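Local coordinates for alpha-14 giardin (Giardia lamblia, PDB 3CHJ), which binds calcium and phosphatidylserine as an annexin and may link the phospholipid bilayer to the underlying axoneme as a calcium-regulated structural element, at residues N252-N266 against F291-Y303. Numbering follows the deposited sequence.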
ATOM      1  N   ASN A 252      10.618   2.764  -2.919  1.00 13.65           N
ATOM      2  CA  ASN A 252      11.849   2.654  -3.718  1.00 15.78           C
ATOM      3  C   ASN A 252      11.562   2.260  -5.168  1.00 16.76           C
ATOM      4  O   ASN A 252      12.118   2.846  -6.114  1.00 16.98           O
ATOM      5  CB  ASN A 252      12.845   1.683  -3.072  1.00 15.56           C
ATOM      6  CG  ASN A 252      14.158   1.603  -3.850  1.00 17.29           C
ATOM      7  OD1 ASN A 252      14.981   2.529  -3.820  1.00 21.21           O
ATOM      8  ND2 ASN A 252      14.355   0.498  -4.550  1.00 17.52           N
ATOM      9  N   VAL A 253      10.675   1.286  -5.343  1.00 17.21           N
ATOM     10  CA  VAL A 253      10.320   0.825  -6.694  1.00 19.59           C
ATOM     11  C   VAL A 253       9.624   1.951  -7.454  1.00 21.34           C
ATOM     12  O   VAL A 253       9.892   2.153  -8.649  1.00 22.05           O
ATOM     13  CB  VAL A 253       9.462  -0.457  -6.656  1.00 19.28           C
ATOM     14  CG1 VAL A 253       8.969  -0.825  -8.055  1.00 19.80           C
ATOM     15  CG2 VAL A 253      10.250  -1.601  -6.055  1.00 18.46           C
ATOM     16  N   ALA A 254       8.745   2.683  -6.763  1.00 21.80           N
ATOM     17  CA  ALA A 254       7.992   3.794  -7.367  1.00 24.31           C
ATOM     18  C   ALA A 254       8.889   4.944  -7.837  1.00 25.95           C
ATOM     19  O   ALA A 254       8.635   5.531  -8.891  1.00 26.74           O
ATOM     20  CB  ALA A 254       6.928   4.285  -6.420  1.00 23.73           C
ATOM     21  N   PHE A 255       9.966   5.230  -7.099  1.00 27.69           N
ATOM     22  CA  PHE A 255      10.978   6.202  -7.543  1.00 29.56           C
ATOM     23  C   PHE A 255      11.816   5.660  -8.726  1.00 31.46           C
ATOM     24  O   PHE A 255      12.689   6.364  -9.263  1.00 32.45           O
ATOM     25  CB  PHE A 255      11.933   6.561  -6.389  1.00 28.33           C
ATOM     26  CG  PHE A 255      11.313   7.375  -5.267  1.00 27.02           C
ATOM     27  CD1 PHE A 255      10.571   8.530  -5.524  1.00 26.45           C
ATOM     28  CD2 PHE A 255      11.550   7.022  -3.934  1.00 23.97           C
ATOM     29  CE1 PHE A 255      10.031   9.292  -4.477  1.00 26.01           C
ATOM     30  CE2 PHE A 255      11.016   7.783  -2.875  1.00 25.09           C
ATOM     31  CZ  PHE A 255      10.255   8.920  -3.152  1.00 25.08           C
ATOM     32  N   ALA A 256      11.553   4.410  -9.115  1.00 33.66           N
ATOM     33  CA  ALA A 256      12.379   3.630 -10.060  1.00 35.35           C
ATOM     34  C   ALA A 256      12.751   4.246 -11.404  1.00 36.56           C
ATOM     35  O   ALA A 256      11.899   4.795 -12.114  1.00 37.04           O
ATOM     36  CB  ALA A 256      11.749   2.252 -10.307  1.00 35.72           C
ATOM     37  N   GLY A 257      14.037   4.115 -11.738  1.00 38.02           N
ATOM     38  CA  GLY A 257      14.567   4.387 -13.076  1.00 39.30           C
ATOM     39  C   GLY A 257      14.603   5.837 -13.522  1.00 40.01           C
ATOM     40  O   GLY A 257      15.074   6.717 -12.790  1.00 40.40           O
ATOM     41  N   SER A 258      14.088   6.066 -14.731  1.00 40.63           N
ATOM     42  CA  SER A 258      14.213   7.343 -15.436  1.00 41.10           C
ATOM     43  C   SER A 258      13.488   8.489 -14.728  1.00 40.91           C
ATOM     44  O   SER A 258      14.094   9.516 -14.397  1.00 41.37           O
ATOM     45  CB  SER A 258      13.704   7.195 -16.874  1.00 41.42           C
ATOM     46  OG  SER A 258      13.946   8.368 -17.638  1.00 42.91           O
ATOM     47  N   GLY A 259      12.190   8.304 -14.509  1.00 40.22           N
ATOM     48  CA  GLY A 259      11.383   9.261 -13.770  1.00 39.07           C
ATOM     49  C   GLY A 259      10.799   8.605 -12.538  1.00 38.27           C
ATOM     50  O   GLY A 259      11.497   7.874 -11.816  1.00 38.53           O
ATOM     51  N   SER A 260       9.511   8.859 -12.306  1.00 37.01           N
ATOM     52  CA  SER A 260       8.819   8.380 -11.108  1.00 35.41           C
ATOM     53  C   SER A 260       7.354   8.087 -11.388  1.00 34.10           C
ATOM     54  O   SER A 260       6.741   8.712 -12.261  1.00 34.76           O
ATOM     55  CB  SER A 260       8.942   9.403  -9.980  1.00 35.44           C
ATOM     56  OG  SER A 260      10.302   9.589  -9.639  1.00 36.63           O
ATOM     57  N   ASP A 261       6.802   7.149 -10.619  1.00 31.95           N
ATOM     58  CA  ASP A 261       5.446   6.630 -10.806  1.00 29.81           C
ATOM     59  C   ASP A 261       4.486   7.334  -9.836  1.00 28.74           C
ATOM     60  O   ASP A 261       4.268   6.832  -8.748  1.00 28.03           O
ATOM     61  CB  ASP A 261       5.478   5.110 -10.530  1.00 29.58           C
ATOM     62  CG  ASP A 261       4.161   4.392 -10.870  1.00 29.10           C
ATOM     63  OD1 ASP A 261       3.090   5.027 -11.009  1.00 27.70           O
ATOM     64  OD2 ASP A 261       4.203   3.145 -10.958  1.00 28.79           O
ATOM     65  N   SER A 262       3.925   8.484 -10.234  1.00 27.21           N
ATOM     66  CA  SER A 262       3.123   9.329  -9.321  1.00 26.31           C
ATOM     67  C   SER A 262       1.831   8.681  -8.803  1.00 24.72           C
ATOM     68  O   SER A 262       1.467   8.871  -7.641  1.00 22.94           O
ATOM     69  CB  SER A 262       2.833  10.721  -9.921  1.00 26.45           C
ATOM     70  OG  SER A 262       1.681  10.724 -10.749  1.00 30.23           O
ATOM     71  N   ASN A 263       1.138   7.927  -9.649  1.00 23.09           N
ATOM     72  CA  ASN A 263      -0.034   7.172  -9.167  1.00 22.16           C
ATOM     73  C   ASN A 263       0.345   6.171  -8.096  1.00 20.52           C
ATOM     74  O   ASN A 263      -0.358   6.044  -7.053  1.00 19.53           O
ATOM     75  CB  ASN A 263      -0.725   6.467 -10.325  1.00 23.15           C
ATOM     76  CG  ASN A 263      -1.407   7.434 -11.241  1.00 24.96           C
ATOM     77  OD1 ASN A 263      -2.056   8.377 -10.792  1.00 29.08           O
ATOM     78  ND2 ASN A 263      -1.260   7.215 -12.545  1.00 28.84           N
ATOM     79  N   ARG A 264       1.441   5.457  -8.320  1.00 19.11           N
ATOM     80  CA  ARG A 264       1.913   4.519  -7.304  1.00 18.01           C
ATOM     81  C   ARG A 264       2.369   5.265  -6.048  1.00 16.45           C
ATOM     82  O   ARG A 264       2.023   4.874  -4.934  1.00 15.20           O
ATOM     83  CB  ARG A 264       2.995   3.529  -7.800  1.00 18.81           C
ATOM     84  CG  ARG A 264       3.611   2.674  -6.669  1.00 19.79           C
ATOM     85  CD  ARG A 264       4.588   1.606  -7.163  1.00 20.41           C
ATOM     86  NE  ARG A 264       3.924   0.307  -7.280  1.00 17.84           N
ATOM     87  CZ  ARG A 264       4.412  -0.727  -7.966  1.00 18.09           C
ATOM     88  NH1 ARG A 264       5.541  -0.595  -8.655  1.00 18.32           N
ATOM     89  NH2 ARG A 264       3.769  -1.890  -7.968  1.00 13.69           N
ATOM     90  N   LEU A 265       3.135   6.349  -6.217  1.00 14.76           N
ATOM     91  CA  LEU A 265       3.572   7.118  -5.055  1.00 13.66           C
ATOM     92  C   LEU A 265       2.373   7.559  -4.235  1.00 12.68           C
ATOM     93  O   LEU A 265       2.409   7.495  -2.993  1.00 12.82           O
ATOM     94  CB  LEU A 265       4.417   8.339  -5.465  1.00 14.01           C
ATOM     95  CG  LEU A 265       5.782   8.013  -6.095  1.00 14.81           C
ATOM     96  CD1 LEU A 265       6.335   9.237  -6.841  1.00 16.18           C
ATOM     97  CD2 LEU A 265       6.770   7.557  -5.053  1.00 15.53           C
ATOM     98  N   ASN A 266       1.331   8.043  -4.911  1.00 11.99           N
ATOM     99  CA  ASN A 266       0.147   8.545  -4.203  1.00 11.85           C
ATOM    100  C   ASN A 266      -0.522   7.443  -3.393  1.00 11.64           C
ATOM    101  O   ASN A 266      -0.820   7.632  -2.207  1.00 12.31           O
ATOM    102  CB  ASN A 266      -0.865   9.160  -5.179  1.00 11.23           C
ATOM    103  CG  ASN A 266      -0.417  10.497  -5.706  1.00 12.66           C
ATOM    104  OD1 ASN A 266       0.584  11.060  -5.232  1.00 13.87           O
ATOM    105  ND2 ASN A 266      -1.178  11.044  -6.655  1.00 13.25           N
ATOM    106  N   PHE A 291      15.723   8.876   2.333  1.00 15.55           N
ATOM    107  CA  PHE A 291      14.471   9.036   1.590  1.00 15.24           C
ATOM    108  C   PHE A 291      14.323  10.438   1.030  1.00 15.56           C
ATOM    109  O   PHE A 291      13.974  10.606  -0.150  1.00 15.50           O
ATOM    110  CB  PHE A 291      13.290   8.729   2.523  1.00 14.12           C
ATOM    111  CG  PHE A 291      11.925   8.845   1.862  1.00 13.72           C
ATOM    112  CD1 PHE A 291      11.306   7.723   1.321  1.00 15.27           C
ATOM    113  CD2 PHE A 291      11.260  10.074   1.813  1.00 13.73           C
ATOM    114  CE1 PHE A 291      10.054   7.829   0.723  1.00 15.52           C
ATOM    115  CE2 PHE A 291      10.014  10.188   1.210  1.00 14.78           C
ATOM    116  CZ  PHE A 291       9.408   9.070   0.660  1.00 15.40           C
ATOM    117  N   ASP A 292      14.591  11.442   1.870  1.00 16.44           N
ATOM    118  CA  ASP A 292      14.389  12.827   1.437  1.00 17.50           C
ATOM    119  C   ASP A 292      15.309  13.178   0.279  1.00 18.69           C
ATOM    120  O   ASP A 292      14.943  13.972  -0.584  1.00 19.12           O
ATOM    121  CB  ASP A 292      14.571  13.810   2.604  1.00 17.31           C
ATOM    122  CG  ASP A 292      13.419  13.775   3.602  1.00 19.45           C
ATOM    123  OD1 ASP A 292      12.381  13.108   3.348  1.00 17.44           O
ATOM    124  OD2 ASP A 292      13.562  14.418   4.669  1.00 21.38           O
ATOM    125  N   GLU A 293      16.501  12.577   0.254  1.00 20.06           N
ATOM    126  CA  GLU A 293      17.453  12.858  -0.819  1.00 22.76           C
ATOM    127  C   GLU A 293      16.994  12.257  -2.140  1.00 22.10           C
ATOM    128  O   GLU A 293      17.088  12.898  -3.186  1.00 23.06           O
ATOM    129  CB  GLU A 293      18.841  12.353  -0.435  1.00 22.67           C
ATOM    130  CG  GLU A 293      19.930  12.683  -1.436  1.00 26.19           C
ATOM    131  CD  GLU A 293      21.268  12.068  -1.052  1.00 26.74           C
ATOM    132  OE1 GLU A 293      21.713  12.272   0.103  1.00 32.76           O
ATOM    133  OE2 GLU A 293      21.859  11.383  -1.908  1.00 31.13           O
ATOM    134  N   ARG A 294      16.488  11.024  -2.098  1.00 21.44           N
ATOM    135  CA  ARG A 294      15.897  10.417  -3.283  1.00 21.22           C
ATOM    136  C   ARG A 294      14.683  11.217  -3.769  1.00 21.11           C
ATOM    137  O   ARG A 294      14.539  11.494  -4.954  1.00 20.28           O
ATOM    138  CB  ARG A 294      15.521   8.946  -3.031  1.00 20.95           C
ATOM    139  CG  ARG A 294      15.047   8.217  -4.285  1.00 22.81           C
ATOM    140  CD  ARG A 294      16.182   8.064  -5.316  1.00 24.80           C
ATOM    141  NE  ARG A 294      15.715   7.459  -6.558  1.00 28.13           N
ATOM    142  CZ  ARG A 294      15.610   6.146  -6.748  1.00 28.75           C
ATOM    143  NH1 ARG A 294      15.947   5.302  -5.779  1.00 30.56           N
ATOM    144  NH2 ARG A 294      15.172   5.679  -7.906  1.00 28.73           N
ATOM    145  N   CYS A 295      13.827  11.608  -2.837  1.00 22.05           N
ATOM    146  CA  CYS A 295      12.647  12.398  -3.169  1.00 22.59           C
ATOM    147  C   CYS A 295      13.027  13.739  -3.823  1.00 23.33           C
ATOM    148  O   CYS A 295      12.377  14.160  -4.791  1.00 23.69           O
ATOM    149  CB  CYS A 295      11.803  12.606  -1.911  1.00 23.28           C
ATOM    150  SG  CYS A 295      10.103  13.106  -2.247  1.00 25.28           S
ATOM    151  N   ALA A 296      14.077  14.379  -3.306  1.00 23.47           N
ATOM    152  CA  ALA A 296      14.575  15.654  -3.841  1.00 24.43           C
ATOM    153  C   ALA A 296      15.041  15.506  -5.283  1.00 24.75           C
ATOM    154  O   ALA A 296      14.779  16.376  -6.126  1.00 25.30           O
ATOM    155  CB  ALA A 296      15.705  16.188  -2.983  1.00 24.38           C
ATOM    156  N   THR A 297      15.742  14.412  -5.576  1.00 24.75           N
ATOM    157  CA  THR A 297      16.200  14.166  -6.936  1.00 25.57           C
ATOM    158  C   THR A 297      15.042  13.868  -7.876  1.00 25.01           C
ATOM    159  O   THR A 297      14.972  14.419  -8.973  1.00 25.58           O
ATOM    160  CB  THR A 297      17.228  13.017  -6.998  1.00 25.90           C
ATOM    161  OG1 THR A 297      18.299  13.287  -6.090  1.00 27.90           O
ATOM    162  CG2 THR A 297      17.798  12.900  -8.401  1.00 27.44           C
ATOM    163  N   GLU A 298      14.121  13.012  -7.440  1.00 24.24           N
ATOM    164  CA  GLU A 298      13.070  12.501  -8.312  1.00 23.93           C
ATOM    165  C   GLU A 298      11.920  13.468  -8.500  1.00 23.00           C
ATOM    166  O   GLU A 298      11.311  13.502  -9.562  1.00 23.30           O
ATOM    167  CB  GLU A 298      12.489  11.183  -7.763  1.00 23.93           C
ATOM    168  CG  GLU A 298      13.478  10.029  -7.571  1.00 26.75           C
ATOM    169  CD  GLU A 298      14.087   9.520  -8.867  1.00 30.82           C
ATOM    170  OE1 GLU A 298      13.445   9.663  -9.936  1.00 32.81           O
ATOM    171  OE2 GLU A 298      15.220   8.982  -8.807  1.00 32.59           O
ATOM    172  N   LEU A 299      11.600  14.225  -7.454  1.00 22.44           N
ATOM    173  CA  LEU A 299      10.393  15.046  -7.441  1.00 22.81           C
ATOM    174  C   LEU A 299      10.712  16.520  -7.213  1.00 23.15           C
ATOM    175  O   LEU A 299      11.404  16.877  -6.265  1.00 24.55           O
ATOM    176  CB  LEU A 299       9.418  14.535  -6.368  1.00 22.49           C
ATOM    177  CG  LEU A 299       8.961  13.057  -6.415  1.00 22.98           C
ATOM    178  CD1 LEU A 299       8.000  12.764  -5.250  1.00 23.65           C
ATOM    179  CD2 LEU A 299       8.318  12.687  -7.750  1.00 23.22           C
ATOM    180  N   LYS A 300      10.210  17.374  -8.093  1.00 23.22           N
ATOM    181  CA  LYS A 300      10.405  18.809  -7.942  1.00 22.77           C
ATOM    182  C   LYS A 300       9.132  19.462  -7.434  1.00 21.91           C
ATOM    183  O   LYS A 300       8.032  18.908  -7.570  1.00 23.23           O
ATOM    184  CB  LYS A 300      10.818  19.448  -9.274  1.00 23.16           C
ATOM    185  CG  LYS A 300      12.124  18.924  -9.863  1.00 24.97           C
ATOM    186  CD  LYS A 300      13.325  19.275  -9.006  1.00 29.19           C
ATOM    187  CE  LYS A 300      14.607  18.720  -9.594  1.00 32.26           C
ATOM    188  NZ  LYS A 300      14.650  17.229  -9.559  1.00 35.23           N
ATOM    189  N   GLY A 301       9.282  20.634  -6.824  1.00 20.63           N
ATOM    190  CA  GLY A 301       8.143  21.438  -6.425  1.00 18.82           C
ATOM    191  C   GLY A 301       7.343  20.899  -5.260  1.00 18.22           C
ATOM    192  O   GLY A 301       7.827  20.054  -4.486  1.00 17.86           O
ATOM    193  N   VAL A 302       6.140  21.429  -5.131  1.00 17.40           N
ATOM    194  CA  VAL A 302       5.278  21.198  -3.990  1.00 16.44           C
ATOM    195  C   VAL A 302       4.929  19.717  -3.829  1.00 15.62           C
ATOM    196  O   VAL A 302       4.779  19.239  -2.697  1.00 15.08           O
ATOM    197  CB  VAL A 302       4.002  22.097  -4.030  1.00 17.18           C
ATOM    198  CG1 VAL A 302       3.047  21.692  -5.136  1.00 17.55           C
ATOM    199  CG2 VAL A 302       3.329  22.152  -2.658  1.00 19.19           C
ATOM    200  N   TYR A 303       4.810  19.004  -4.937  1.00 14.95           N
ATOM    201  CA  TYR A 303       4.450  17.583  -4.861  1.00 14.27           C
ATOM    202  C   TYR A 303       5.509  16.806  -4.101  1.00 14.70           C
ATOM    203  O   TYR A 303       5.191  15.971  -3.245  1.00 14.14           O
ATOM    204  CB  TYR A 303       4.210  16.990  -6.263  1.00 14.64           C
ATOM    205  CG  TYR A 303       3.868  15.511  -6.267  1.00 14.81           C
ATOM    206  CD1 TYR A 303       2.639  15.065  -5.796  1.00 14.49           C
ATOM    207  CD2 TYR A 303       4.781  14.564  -6.728  1.00 14.30           C
ATOM    208  CE1 TYR A 303       2.319  13.706  -5.804  1.00 14.23           C
ATOM    209  CE2 TYR A 303       4.481  13.204  -6.746  1.00 16.00           C
ATOM    210  CZ  TYR A 303       3.243  12.785  -6.271  1.00 16.02           C
ATOM    211  OH  TYR A 303       2.965  11.438  -6.278  1.00 17.93           O
TER
HETATM  212  O   HOH W   1      14.703   2.967  -7.291  1.00 33.50           O
HETATM  213  O   HOH W   2      11.239  11.534 -11.415  1.00 43.53           O
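Tyr303 OH donates to Asn266 OD1 over 2.6 Å, a short hydrogen bond between 252-266 and 291-303. The hydroxyl arrives from above the carbonyl plane, 47° out of it. The same amide gives its ND2 to Asp70 O, so both its polar ends are used and its flip is fixed; helix 262-272 is thereby joined to helix 301-310 and to helix 69-78.

Phe255, the first residue beyond helix 243-254, is the apolar counterpart. With CG anti to its carbonyl carbon (chi1 -69°), the ring enters beside helix 291-298 and turns an edge to the face of Phe291 in an offset edge-to-face pair, centroids 5.5 Å apart. Leu299 CD1 lies at another part of the rim, 4.1 Å from Phe255 CE1, while Leu299 CD2 meets Leu265 CD1 tip to tip.

The Arg294 side chain runs antiparallel to that of Phe255, its guanidinium laying one face over Phe255 CB. Arg294 NE reaches Glu298 OE2 at 2.8 Å in a nearly straight salt bridge (170°) on the anti side of the carboxylate, which sets the rotation of the guanidinium. Water 1 joins Asn252 O, near the end of helix 243-254, to Arg294 NH2, and water 2 links Ser260 OG with Glu298 O.

Within the annexin fourth-repeat family region, the 255-261 loop is thus seated on helix 291-298 by the Phe255 ring, packed against Phe291, Arg294 and Leu299, and by water 2. Glu298 OE1 lies 3.2 Å from Gly259 O, an acceptor pair whose repulsion the adjacent arginine charge probably offsets.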